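Local coordinates for deoxycytidylate deaminase (Cyanophage S-TIM5, PDB 4P9C) that catalyses the zinc-dependent hydrolytic deamination of dCMP to dUMP, supplying the precursor for thymidylate synthesis, at the 2'-deoxycytidine-5'-monophosphate site and the interface of chains A and B. Numbering follows the deposited sequence. Chains: chain A/B, Deoxycytidylate deaminase.

Contact 1: the 2'-deoxycytidine-5'-monophosphate site. Residues chain A 43-45, 47-48, 50, 74, 78; chain B 107. With DCM (2'-deoxycytidine-5'-monophosphate), chain C.
The dCMP lies in a nucleotide pocket that also accepts dTTP, separate from the zinc centre; in this enzyme family such a pocket is the regulatory effector site. The A:Trp45 side chain on strand 40-45, its CG in the crowded position between backbone N and carbonyl carbon (chi1 61°), lays its six-membered ring over the DCM pyrimidine with the centroids 3.7 Å apart. The planes of A:Trp45 and the DCM base are tilted by 19°, and the five-membered ring of the indole takes the sugar C2' on its face. The backbone reads the Watson-Crick edge: A:Trp45 N donates to DCM O2 over 3.3 Å, and A:His43 O stands 3.0 Å from DCM N3. Neutral cytosine offers no hydrogen at N3, so the latter is two acceptors facing each other unless N3 is protonated, whereas the N3-H of thymine could donate. The imidazole NE2 of A:His43 lies 3.2 Å from the amino nitrogen DCM N4, where it could accept an N4-H if unprotonated. A:Lys78 NZ comes within 3.0 Å of DCM N4 without a hydrogen bond; a thymine O4 would probably be a better partner. The sugar 3'-hydroxyl donates to A:Thr48 O and accepts from A:Asn74 ND2, which also donates to A:Trp45 O at 2.7 Å, tying the stacking residue to helix 71-81. B:Gln107 OE1, from the other chain, holds the A:Ser50 backbone. A:Ser50 OG bridges DCM O5' and DCM O2P, 2.9 Å from each.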
loop_
_atom_site.group_PDB
_atom_site.type_symbol
_atom_site.label_atom_id
_atom_site.label_comp_id
_atom_site.label_asym_id
_atom_site.label_seq_id
_atom_site.Cartn_x
_atom_site.Cartn_y
_atom_site.Cartn_z
ATOM N N HIS A 43 3.368 -17.959 2.530
ATOM C CA HIS A 43 3.536 -19.388 2.714
ATOM C C HIS A 43 4.964 -19.817 2.438
ATOM O O HIS A 43 5.425 -19.769 1.344
ATOM C CB HIS A 43 2.561 -20.183 1.865
ATOM C CG HIS A 43 2.576 -19.836 0.422
ATOM N ND1 HIS A 43 1.500 -19.276 -0.206
ATOM C CD2 HIS A 43 3.520 -19.979 -0.523
ATOM C CE1 HIS A 43 1.779 -19.086 -1.475
ATOM N NE2 HIS A 43 3.001 -19.502 -1.691
ATOM N N GLY A 44 5.653 -20.230 3.477
ATOM C CA GLY A 44 7.055 -20.604 3.400
ATOM C C GLY A 44 7.287 -22.068 3.699
ATOM O O GLY A 44 6.599 -22.662 4.530
ATOM N N TRP A 45 8.260 -22.646 3.005
ATOM C CA TRP A 45 8.696 -24.006 3.279
ATOM C C TRP A 45 10.216 -24.064 3.217
ATOM O O TRP A 45 10.847 -23.215 2.580
ATOM C CB TRP A 45 8.069 -24.989 2.289
ATOM C CG TRP A 45 8.449 -24.716 0.873
ATOM C CD1 TRP A 45 9.591 -25.116 0.243
ATOM C CD2 TRP A 45 7.695 -23.971 -0.091
ATOM N NE1 TRP A 45 9.595 -24.673 -1.056
ATOM C CE2 TRP A 45 8.448 -23.967 -1.289
ATOM C CE3 TRP A 45 6.461 -23.313 -0.062
ATOM C CZ2 TRP A 45 8.003 -23.326 -2.450
ATOM C CZ3 TRP A 45 6.020 -22.677 -1.220
ATOM C CH2 TRP A 45 6.788 -22.694 -2.397
ATOM N N GLY A 47 13.967 -24.946 2.218
ATOM C CA GLY A 47 14.658 -25.214 0.961
ATOM C C GLY A 47 15.882 -24.344 0.759
ATOM O O GLY A 47 16.142 -23.421 1.536
ATOM N N THR A 48 16.636 -24.650 -0.291
ATOM C CA THR A 48 17.753 -23.815 -0.710
ATOM C C THR A 48 17.218 -22.502 -1.287
ATOM O O THR A 48 16.068 -22.452 -1.730
ATOM C CB THR A 48 18.632 -24.521 -1.766
ATOM O OG1 THR A 48 17.830 -24.892 -2.894
ATOM C CG2 THR A 48 19.291 -25.765 -1.184
ATOM N N SER A 50 16.527 -19.200 -3.768
ATOM C CA SER A 50 16.121 -19.124 -5.168
ATOM C C SER A 50 17.322 -18.984 -6.099
ATOM O O SER A 50 18.142 -18.074 -5.944
ATOM C CB SER A 50 15.142 -17.972 -5.391
ATOM O OG SER A 50 13.897 -18.234 -4.769
ATOM N N ASN A 74 11.723 -18.206 5.509
ATOM C CA ASN A 74 11.139 -17.942 4.202
ATOM C C ASN A 74 9.853 -17.139 4.273
ATOM O O ASN A 74 9.608 -16.293 3.413
ATOM C CB ASN A 74 10.915 -19.243 3.435
ATOM C CG ASN A 74 12.149 -19.692 2.690
ATOM O OD1 ASN A 74 12.888 -18.874 2.138
ATOM N ND2 ASN A 74 12.379 -20.997 2.663
ATOM N N LYS A 78 9.470 -13.371 2.994
ATOM C CA LYS A 78 8.334 -13.167 2.114
ATOM C C LYS A 78 7.533 -11.951 2.547
ATOM O O LYS A 78 7.056 -11.182 1.710
ATOM C CB LYS A 78 7.439 -14.405 2.141
ATOM C CG LYS A 78 6.557 -14.588 0.924
ATOM C CD LYS A 78 7.327 -15.229 -0.223
ATOM C CE LYS A 78 6.394 -15.680 -1.335
ATOM N NZ LYS A 78 5.508 -16.819 -0.909
ATOM N N GLN B 107 17.837 -13.659 -0.224
ATOM C CA GLN B 107 16.513 -14.199 -0.525
ATOM C C GLN B 107 15.464 -13.086 -0.551
ATOM O O GLN B 107 14.462 -13.185 -1.262
ATOM C CB GLN B 107 16.142 -15.296 0.486
ATOM C CG GLN B 107 14.808 -16.009 0.232
ATOM C CD GLN B 107 14.854 -17.025 -0.906
ATOM O OE1 GLN B 107 15.922 -17.452 -1.342
ATOM N NE2 GLN B 107 13.678 -17.417 -1.383
HETATM N N1 DCM C . 9.836 -20.220 -1.317
HETATM C C2 DCM C . 8.825 -20.148 -0.425
HETATM N N3 DCM C . 7.528 -19.824 -0.859
HETATM C C4 DCM C . 7.285 -19.571 -2.221
HETATM C C5 DCM C . 8.325 -19.645 -3.137
HETATM C C6 DCM C . 9.601 -19.967 -2.686
HETATM O O2 DCM C . 9.012 -20.363 0.773
HETATM N N4 DCM C . 6.057 -19.268 -2.633
HETATM C "C1'" DCM C . 11.218 -20.549 -0.866
HETATM C "C2'" DCM C . 11.410 -22.036 -0.627
HETATM C "C3'" DCM C . 12.824 -22.286 -1.085
HETATM C "C4'" DCM C . 13.027 -21.278 -2.205
HETATM O "O4'" DCM C . 12.169 -20.151 -1.900
HETATM O "O3'" DCM C . 13.742 -22.001 -0.011
HETATM C "C5'" DCM C . 12.676 -21.908 -3.563
HETATM O "O5'" DCM C . 12.971 -20.956 -4.591
HETATM P P DCM C . 12.204 -21.044 -5.994
HETATM O O1P DCM C . 10.727 -20.971 -5.867
HETATM O O2P DCM C . 12.798 -19.861 -6.924
HETATM O O3P DCM C . 12.693 -22.424 -6.705
#

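Contact 2: the interface of chains A and B. Residues chain A 76, 79-82, 84-86; chain B 76, 79-86.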
loop_
_atom_site.group_PDB
_atom_site.type_symbol
_atom_site.label_atom_id
_atom_site.label_comp_id
_atom_site.label_asym_id
_atom_site.label_seq_id
_atom_site.Cartn_x
_atom_site.Cartn_y
_atom_site.Cartn_z
ATOM N N LEU A 76 9.141 -15.089 6.780
ATOM C CA LEU A 76 9.584 -13.797 7.284
ATOM C C LEU A 76 10.091 -12.933 6.131
ATOM O O LEU A 76 9.723 -11.763 6.011
ATOM C CB LEU A 76 10.698 -14.009 8.315
ATOM C CG LEU A 76 10.857 -13.089 9.536
ATOM C CD1 LEU A 76 11.316 -11.679 9.155
ATOM C CD2 LEU A 76 9.579 -13.035 10.380
ATOM N N MET A 79 7.387 -11.794 3.862
ATOM C CA MET A 79 6.656 -10.666 4.428
ATOM C C MET A 79 7.398 -9.345 4.248
ATOM O O MET A 79 6.775 -8.285 4.168
ATOM C CB MET A 79 6.315 -10.911 5.901
ATOM C CG MET A 79 5.197 -11.933 6.119
ATOM S SD MET A 79 3.682 -11.589 5.194
ATOM C CE MET A 79 3.140 -10.054 5.949
ATOM N N ALA A 80 8.726 -9.413 4.185
ATOM C CA ALA A 80 9.548 -8.240 3.892
ATOM C C ALA A 80 9.404 -7.822 2.428
ATOM O O ALA A 80 9.538 -6.642 2.098
ATOM C CB ALA A 80 11.002 -8.512 4.235
ATOM N N LYS A 81 9.135 -8.799 1.563
ATOM C CA LYS A 81 8.868 -8.548 0.147
ATOM C C LYS A 81 7.402 -8.181 -0.085
ATOM O O LYS A 81 7.032 -7.729 -1.173
ATOM C CB LYS A 81 9.259 -9.762 -0.708
ATOM C CG LYS A 81 10.764 -9.925 -0.918
ATOM C CD LYS A 81 11.101 -11.066 -1.883
ATOM C CE LYS A 81 11.128 -12.419 -1.179
ATOM N NZ LYS A 81 11.431 -13.541 -2.119
ATOM N N SER A 82 6.578 -8.374 0.942
ATOM C CA SER A 82 5.152 -8.086 0.854
ATOM C C SER A 82 4.865 -6.611 1.120
ATOM O O SER A 82 5.705 -5.893 1.682
ATOM C CB SER A 82 4.373 -8.969 1.834
ATOM O OG SER A 82 2.976 -8.867 1.616
ATOM N N GLU A 84 2.157 -5.988 2.823
ATOM C CA GLU A 84 1.384 -6.133 4.055
ATOM C C GLU A 84 2.320 -6.324 5.247
ATOM O O GLU A 84 3.442 -6.820 5.101
ATOM C CB GLU A 84 0.392 -7.299 3.943
ATOM C CG GLU A 84 -0.778 -7.255 4.939
ATOM C CD GLU A 84 -1.876 -6.273 4.547
ATOM O OE1 GLU A 84 -2.233 -6.208 3.350
ATOM O OE2 GLU A 84 -2.393 -5.574 5.446
ATOM N N SER A 85 1.851 -5.914 6.423
ATOM C CA SER A 85 2.642 -5.975 7.638
ATOM C C SER A 85 2.405 -7.301 8.348
ATOM O O SER A 85 1.271 -7.776 8.434
ATOM C CB SER A 85 2.275 -4.808 8.554
ATOM O OG SER A 85 2.988 -4.867 9.776
ATOM N N ILE A 86 3.483 -7.893 8.856
ATOM C CA ILE A 86 3.400 -9.143 9.609
ATOM C C ILE A 86 2.969 -8.879 11.051
ATOM O O ILE A 86 2.640 -9.805 11.797
ATOM C CB ILE A 86 4.756 -9.900 9.586
ATOM C CG1 ILE A 86 4.566 -11.375 9.966
ATOM C CG2 ILE A 86 5.797 -9.192 10.465
ATOM C CD1 ILE A 86 5.810 -12.253 9.743
ATOM N N LEU B 76 15.790 -6.455 8.632
ATOM C CA LEU B 76 14.969 -7.408 7.908
ATOM C C LEU B 76 13.591 -7.523 8.571
ATOM O O LEU B 76 12.566 -7.487 7.888
ATOM C CB LEU B 76 15.676 -8.770 7.873
ATOM C CG LEU B 76 15.464 -9.816 6.762
ATOM C CD1 LEU B 76 14.133 -10.550 6.916
ATOM C CD2 LEU B 76 15.598 -9.219 5.356
ATOM N N MET B 79 11.372 -4.619 8.019
ATOM C CA MET B 79 10.821 -4.674 6.666
ATOM C C MET B 79 9.576 -5.563 6.563
ATOM O O MET B 79 8.697 -5.311 5.739
ATOM C CB MET B 79 11.889 -5.084 5.645
ATOM C CG MET B 79 12.913 -3.983 5.346
ATOM S SD MET B 79 12.200 -2.364 4.971
ATOM C CE MET B 79 11.426 -2.672 3.381
ATOM N N ALA B 80 9.501 -6.593 7.409
ATOM C CA ALA B 80 8.313 -7.445 7.481
ATOM C C ALA B 80 7.164 -6.741 8.212
ATOM O O ALA B 80 5.994 -6.928 7.869
ATOM C CB ALA B 80 8.648 -8.770 8.152
ATOM N N LYS B 81 7.514 -5.939 9.219
ATOM C CA LYS B 81 6.557 -5.131 9.980
ATOM C C LYS B 81 6.046 -3.930 9.195
ATOM O O LYS B 81 4.980 -3.396 9.500
ATOM C CB LYS B 81 7.191 -4.621 11.278
ATOM C CG LYS B 81 7.427 -5.674 12.352
ATOM C CD LYS B 81 8.336 -5.110 13.458
ATOM C CE LYS B 81 7.558 -4.258 14.467
ATOM N NZ LYS B 81 8.469 -3.646 15.488
ATOM N N SER B 82 6.816 -3.486 8.204
ATOM C CA SER B 82 6.406 -2.347 7.396
ATOM C C SER B 82 5.471 -2.793 6.266
ATOM O O SER B 82 5.092 -3.967 6.186
ATOM C CB SER B 82 7.623 -1.588 6.853
ATOM O OG SER B 82 8.281 -2.322 5.835
ATOM N N SER B 83 5.106 -1.847 5.405
ATOM C CA SER B 83 4.173 -2.106 4.311
ATOM C C SER B 83 4.788 -1.797 2.942
ATOM O O SER B 83 4.075 -1.715 1.934
ATOM C CB SER B 83 2.882 -1.307 4.519
ATOM O OG SER B 83 3.134 0.088 4.501
ATOM N N GLU B 84 6.105 -1.622 2.915
ATOM C CA GLU B 84 6.832 -1.474 1.666
ATOM C C GLU B 84 7.777 -2.661 1.486
ATOM O O GLU B 84 8.232 -3.258 2.467
ATOM C CB GLU B 84 7.599 -0.147 1.632
ATOM C CG GLU B 84 8.180 0.230 0.262
ATOM C CD GLU B 84 7.194 0.955 -0.649
ATOM O OE1 GLU B 84 7.659 1.671 -1.560
ATOM O OE2 GLU B 84 5.965 0.820 -0.464
ATOM N N SER B 85 8.063 -2.996 0.230
ATOM C CA SER B 85 8.849 -4.173 -0.116
ATOM C C SER B 85 10.350 -3.896 -0.071
ATOM O O SER B 85 10.806 -2.823 -0.472
ATOM C CB SER B 85 8.444 -4.665 -1.510
ATOM O OG SER B 85 9.124 -5.863 -1.853
ATOM N N ILE B 86 11.105 -4.874 0.421
ATOM C CA ILE B 86 12.565 -4.795 0.469
ATOM C C ILE B 86 13.174 -5.207 -0.881
ATOM O O ILE B 86 14.365 -5.012 -1.129
ATOM C CB ILE B 86 13.127 -5.670 1.633
ATOM C CG1 ILE B 86 14.593 -5.325 1.936
ATOM C CG2 ILE B 86 12.910 -7.167 1.345
ATOM C CD1 ILE B 86 15.165 -5.988 3.184
HETATM O O HOH W 1 5.756 -5.715 4.164
#
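Four peptide carbonyl planes, those of A:Ala80, A:Lys81, B:Ala80 and B:Lys81, are the flat groups that carry this two-fold contact, and each meets its donor from above its plane. B:Ile86 N comes to A:Ala80 O at 2.9 Å, 31° out of the carbonyl plane, and the two-fold twin pairs A:Ile86 N with B:Ala80 O. Beside these, B:Ser85 OG donates to A:Lys81 O over 2.9 Å. A:Ser85 OG makes the equivalent bond to B:Lys81 O. Both serine hydroxyls are anti to their backbone N, which points them at the partner's helix end. The A:Ile86 and B:Ile86 side chains keep CG1 anti to N as well, turning CG2 onto the opposite alanine, as in A:Ile86 CG2 to B:Ala80 CB at 3.7 Å. The alanines let the backbones come close, with A:Ala80 CA 3.9 Å from B:Ala80 CA. One turn back, A:Leu76 and B:Leu76 cross obliquely, CD1 touching CD1. A water collects carbonyl oxygens from both chains: A:Met79, A:Ser82, A:Glu84 and B:Ser82, with B:Met79 weakly. The patch thus joins the C-terminal halves of the two helices 71-81 and the loops that follow them, leading towards strand 90-93.

Contact 3: the interface of chains A and B. Residues chain A 107, 127, 130-131; chain B 49-50, 52, 67.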
loop_
_atom_site.group_PDB
_atom_site.type_symbol
_atom_site.label_atom_id
_atom_site.label_comp_id
_atom_site.label_asym_id
_atom_site.label_seq_id
_atom_site.Cartn_x
_atom_site.Cartn_y
_atom_site.Cartn_z
ATOM N N GLN A 107 10.075 -10.519 17.502
ATOM C CA GLN A 107 10.441 -9.152 17.136
ATOM C C GLN A 107 9.605 -8.644 15.961
ATOM O O GLN A 107 9.493 -7.434 15.743
ATOM C CB GLN A 107 11.936 -9.066 16.812
ATOM C CG GLN A 107 12.482 -7.640 16.689
ATOM C CD GLN A 107 12.471 -6.875 18.006
ATOM O OE1 GLN A 107 12.366 -7.459 19.086
ATOM N NE2 GLN A 107 12.587 -5.556 17.917
ATOM N N VAL A 127 11.397 -19.646 24.087
ATOM C CA VAL A 127 11.824 -18.354 23.548
ATOM C C VAL A 127 10.618 -17.543 23.085
ATOM O O VAL A 127 10.537 -16.339 23.334
ATOM C CB VAL A 127 12.830 -18.533 22.379
ATOM C CG1 VAL A 127 13.149 -17.193 21.705
ATOM C CG2 VAL A 127 14.111 -19.193 22.876
ATOM N N GLN A 130 8.545 -16.583 26.294
ATOM C CA GLN A 130 9.300 -15.622 27.095
ATOM C C GLN A 130 9.275 -14.229 26.470
ATOM O O GLN A 130 9.379 -13.222 27.178
ATOM C CB GLN A 130 10.736 -16.107 27.324
ATOM C CG GLN A 130 10.826 -17.194 28.397
ATOM C CD GLN A 130 12.179 -17.888 28.480
ATOM O OE1 GLN A 130 13.143 -17.499 27.817
ATOM N NE2 GLN A 130 12.252 -18.926 29.306
ATOM N N LEU A 131 9.111 -14.179 25.151
ATOM C CA LEU A 131 9.073 -12.916 24.423
ATOM C C LEU A 131 7.651 -12.427 24.160
ATOM O O LEU A 131 7.448 -11.453 23.429
ATOM C CB LEU A 131 9.881 -13.016 23.130
ATOM C CG LEU A 131 11.402 -13.020 23.318
ATOM C CD1 LEU A 131 12.112 -13.474 22.052
ATOM C CD2 LEU A 131 11.912 -11.654 23.764
ATOM N N PRO B 49 15.913 -8.234 22.046
ATOM C CA PRO B 49 14.538 -8.029 21.595
ATOM C C PRO B 49 13.765 -7.058 22.479
ATOM O O PRO B 49 14.176 -6.781 23.609
ATOM C CB PRO B 49 13.917 -9.425 21.710
ATOM C CG PRO B 49 15.058 -10.355 21.621
ATOM C CD PRO B 49 16.182 -9.656 22.325
ATOM N N SER B 50 12.663 -6.544 21.948
ATOM C CA SER B 50 11.770 -5.690 22.716
ATOM C C SER B 50 11.105 -6.503 23.818
ATOM O O SER B 50 10.774 -7.676 23.626
ATOM C CB SER B 50 10.717 -5.058 21.809
ATOM O OG SER B 50 11.318 -4.243 20.818
ATOM N N PHE B 52 12.473 -7.588 26.384
ATOM C CA PHE B 52 13.483 -8.443 26.994
ATOM C C PHE B 52 13.963 -7.842 28.310
ATOM O O PHE B 52 14.140 -6.625 28.413
ATOM C CB PHE B 52 14.658 -8.658 26.033
ATOM C CG PHE B 52 15.549 -9.812 26.402
ATOM C CD1 PHE B 52 15.040 -11.111 26.475
ATOM C CD2 PHE B 52 16.903 -9.610 26.662
ATOM C CE1 PHE B 52 15.863 -12.182 26.810
ATOM C CE2 PHE B 52 17.741 -10.675 26.993
ATOM C CZ PHE B 52 17.220 -11.966 27.072
ATOM N N PHE B 67 20.458 -14.171 22.505
ATOM C CA PHE B 67 19.166 -13.516 22.355
ATOM C C PHE B 67 19.234 -12.240 21.519
ATOM O O PHE B 67 18.208 -11.781 21.011
ATOM C CB PHE B 67 18.531 -13.228 23.720
ATOM C CG PHE B 67 17.684 -14.356 24.248
ATOM C CD1 PHE B 67 16.336 -14.450 23.910
ATOM C CD2 PHE B 67 18.230 -15.319 25.093
ATOM C CE1 PHE B 67 15.545 -15.492 24.398
ATOM C CE2 PHE B 67 17.449 -16.364 25.587
ATOM C CZ PHE B 67 16.103 -16.450 25.239
#
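In this cytidine and deoxycytidylate deaminase fold, helix 99-107 carries the zinc ligand A:Cys101 in its first turn and ends at A:Gln107, whose amide opens this patch of the interface between chains A and B in the deposited six-chain assembly, likely a biological one given the shared nucleotide site. A:Gln107 OE1 accepts from B:Ser50 N over 3.0 Å. The N-H meets a lone pair in the carbonyl plane, and the bond is fairly straight, 166° at the hydrogen. From the same amide NE2 makes a weak bond to B:Ser50 OG, so one glutamine addresses both backbone and hydroxyl of a serine. The reach comes from a chain with CG anti to the backbone N (chi1 -168°) that bends at chi2. B:Pro49 lies next to this amide; A:Leu131, just after helix 123-130, crosses B:Pro49 at about a right angle, setting the methyl CD2 against the ring carbon CB at 3.6 Å. The same methyl grazes B:Phe52 CD1. Farther out, A:Val127 and B:Phe67 meet tip to tip: CG1 is 4.0 Å from ring atom CE1, while CG2 approaches CZ. The A:Gln130 side chain runs at about a right angle to that of B:Phe67, yet its amide plane is turned only 30° from the ring, with OE1 near CZ. Behind this first shell, B:Phe52 CE1 stands 3.7 Å above one face of the B:Phe67 ring, towards its rim, backing the phenyl that faces that helix.

Helix 71-81 joins contacts 1 and 2, whose C-alpha centres are about 14 Å apart: A:Asn74 and A:Lys78 face the nucleotide, while A:Leu76, A:Met79 and A:Ala80 face the partner chain. Contact 3 lies about 20 Å from contact 2 and 24 Å from contact 1, yet its A:Gln107-B:Ser50 pair is the two-fold twin of the one beside the nucleotide. The nucleotide pocket, likely regulatory, is thus completed by the partner chain, and by symmetry the same should hold in each copy. A:Glu72, on the same helix, is about 8 Å from the centre of contact 1, so nucleotide binding, chain pairing and catalysis could plausibly be coupled.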